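Local coordinates for proximal thread matrix protein 1 (Mytilus galloprovincialis, PDB 4CN9) that probably binds collagen through tandem von Willebrand factor type A domains as a zinc-binding matrix protein of the mussel byssus, at residues Val207-Glu210 with Leu211-Ile214. Sequence-based numbering, arbitrary orientation.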
ATOM      1  N   VAL A 207      10.930 -10.901  -8.501  1.00 31.57           N
ATOM      2  CA  VAL A 207      11.610 -10.294  -7.363  1.00 30.42           C
ATOM      3  C   VAL A 207      10.635  -9.502  -6.475  1.00 32.37           C
ATOM      4  O   VAL A 207       9.880  -8.609  -6.926  1.00 21.77           O
ATOM      5  CB  VAL A 207      12.896  -9.493  -7.754  1.00 34.41           C
ATOM      6  CG1 VAL A 207      13.394  -9.885  -9.150  1.00 29.43           C
ATOM      7  CG2 VAL A 207      12.707  -8.000  -7.617  1.00 33.86           C
ATOM      8  N   LYS A 208      10.642  -9.867  -5.199  1.00 26.33           N
ATOM      9  CA  LYS A 208       9.596  -9.429  -4.289  1.00 25.76           C
ATOM     10  C   LYS A 208       9.565  -7.924  -4.092  1.00 24.19           C
ATOM     11  O   LYS A 208       8.492  -7.319  -4.027  1.00 24.58           O
ATOM     12  CB  LYS A 208       9.727 -10.143  -2.945  1.00 27.04           C
ATOM     13  CG  LYS A 208       8.546  -9.882  -2.041  1.00 28.88           C
ATOM     14  CD  LYS A 208       8.632 -10.694  -0.769  1.00 43.01           C
ATOM     15  CE  LYS A 208       7.487 -10.371   0.166  1.00 34.97           C
ATOM     16  NZ  LYS A 208       7.799 -10.828   1.541  1.00 57.87           N
ATOM     17  N   THR A 209      10.733  -7.304  -4.015  1.00 26.69           N
ATOM     18  CA  THR A 209      10.785  -5.867  -3.775  1.00 29.61           C
ATOM     19  C   THR A 209      10.231  -5.085  -4.958  1.00 25.79           C
ATOM     20  O   THR A 209       9.676  -4.012  -4.776  1.00 21.63           O
ATOM     21  CB  THR A 209      12.212  -5.401  -3.456  1.00 31.29           C
ATOM     22  OG1 THR A 209      13.120  -5.969  -4.406  1.00 37.16           O
ATOM     23  CG2 THR A 209      12.601  -5.851  -2.057  1.00 35.07           C
ATOM     24  N   GLU A 210      10.378  -5.627  -6.165  1.00 21.52           N
ATOM     25  CA  GLU A 210       9.793  -5.003  -7.356  1.00 24.59           C
ATOM     26  C   GLU A 210       8.268  -5.060  -7.291  1.00 20.36           C
ATOM     27  O   GLU A 210       7.580  -4.081  -7.575  1.00 20.59           O
ATOM     28  CB  GLU A 210      10.303  -5.692  -8.632  1.00 26.43           C
ATOM     29  CG  GLU A 210       9.473  -5.412  -9.886  1.00 25.95           C
ATOM     30  CD  GLU A 210      10.123  -5.966 -11.150  1.00 33.18           C
ATOM     31  OE1 GLU A 210      10.990  -5.260 -11.724  1.00 35.70           O
ATOM     32  OE2 GLU A 210       9.772  -7.104 -11.567  1.00 27.03           O
ATOM     33  N   LEU A 211       7.731  -6.212  -6.910  1.00 20.18           N
ATOM     34  CA  LEU A 211       6.288  -6.330  -6.747  1.00 21.59           C
ATOM     35  C   LEU A 211       5.794  -5.409  -5.629  1.00 22.66           C
ATOM     36  O   LEU A 211       4.729  -4.792  -5.730  1.00 18.25           O
ATOM     37  CB  LEU A 211       5.893  -7.779  -6.483  1.00 18.82           C
ATOM     38  CG  LEU A 211       6.188  -8.763  -7.626  1.00 21.83           C
ATOM     39  CD1 LEU A 211       5.521 -10.118  -7.348  1.00 23.84           C
ATOM     40  CD2 LEU A 211       5.772  -8.212  -8.998  1.00 22.24           C
ATOM     41  N   GLU A 212       6.581  -5.305  -4.562  1.00 20.30           N
ATOM     42  CA  GLU A 212       6.236  -4.427  -3.446  1.00 21.11           C
ATOM     43  C   GLU A 212       6.166  -2.946  -3.842  1.00 22.80           C
ATOM     44  O   GLU A 212       5.392  -2.182  -3.262  1.00 28.24           O
ATOM     45  CB  GLU A 212       7.225  -4.604  -2.288  1.00 24.65           C
ATOM     46  CG  GLU A 212       6.931  -5.814  -1.440  1.00 24.63           C
ATOM     47  CD  GLU A 212       8.014  -6.094  -0.411  1.00 33.77           C
ATOM     48  OE1 GLU A 212       9.125  -5.526  -0.531  1.00 29.62           O
ATOM     49  OE2 GLU A 212       7.736  -6.884   0.517  1.00 33.20           O
ATOM     50  N   GLN A 213       6.974  -2.544  -4.811  1.00 24.20           N
ATOM     51  CA  GLN A 213       6.950  -1.173  -5.302  1.00 27.17           C
ATOM     52  C   GLN A 213       5.710  -0.935  -6.174  1.00 25.12           C
ATOM     53  O   GLN A 213       5.151   0.158  -6.169  1.00 26.07           O
ATOM     54  CB  GLN A 213       8.187  -0.871  -6.144  1.00 31.04           C
ATOM     55  CG  GLN A 213       9.526  -0.970  -5.441  1.00 41.83           C
ATOM     56  CD  GLN A 213      10.680  -0.510  -6.334  1.00 46.25           C
ATOM     57  OE1 GLN A 213      11.058  -1.193  -7.295  1.00 43.98           O
ATOM     58  NE2 GLN A 213      11.228   0.665  -6.032  1.00 47.70           N
ATOM     59  N   ILE A 214       5.303  -1.964  -6.916  1.00 19.20           N
ATOM     60  CA  ILE A 214       4.162  -1.897  -7.843  1.00 18.60           C
ATOM     61  C   ILE A 214       2.812  -1.885  -7.140  1.00 19.73           C
ATOM     62  O   ILE A 214       1.937  -1.088  -7.475  1.00 18.00           O
ATOM     63  CB  ILE A 214       4.210  -3.090  -8.835  1.00 20.52           C
ATOM     64  CG1 ILE A 214       5.378  -2.908  -9.802  1.00 24.21           C
ATOM     65  CG2 ILE A 214       2.922  -3.208  -9.615  1.00 21.39           C
ATOM     66  CD1 ILE A 214       5.767  -4.162 -10.556  1.00 21.40           C
TER
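The side chains of K208 and E212 cross one turn apart at the start of the short helix 208-214, which V207 opens from the N-cap position. The backbone bonds follow the i to i+4 pattern: the tightest joins E212 N to K208 O at 2.8 Å, and the first, L211 N to V207 O, lies in the carbonyl plane with an N-H...O angle of 163°. The last two bonds, Q213 N to T209 O (3.1 Å) and I214 N to E210 O, are more bent, the former at 138°, and Q213 N adds a weak bond to E210 O.

The charged pair stops short of a salt bridge. With CG anti to the backbone N (chi1 -171°), the extended K208 chain passes the E212 carboxylate, placing CE 3.5 Å from OE2 but NZ 4.1 Å from the same oxygen. The other branch, E212 OE1, packs against T209 CG2 at 3.8 Å. A glutamine in place of E212 would probably leave K208 without its nearby opposite charge.

Nonpolar contact comes from E210 and I214, which run alongside one another in a common direction, E210 CG meeting I214 CD1 at 4.0 Å; beyond it E210 OE2 accepts a hydrogen bond from S177 N.

Within the first of the two von Willebrand factor type A domains, the helix belongs to the crossover from strand 195-202 to strand 221-224. L211 packs on V221 of the latter strand, while I214 reaches helices 142-153 and 183-192.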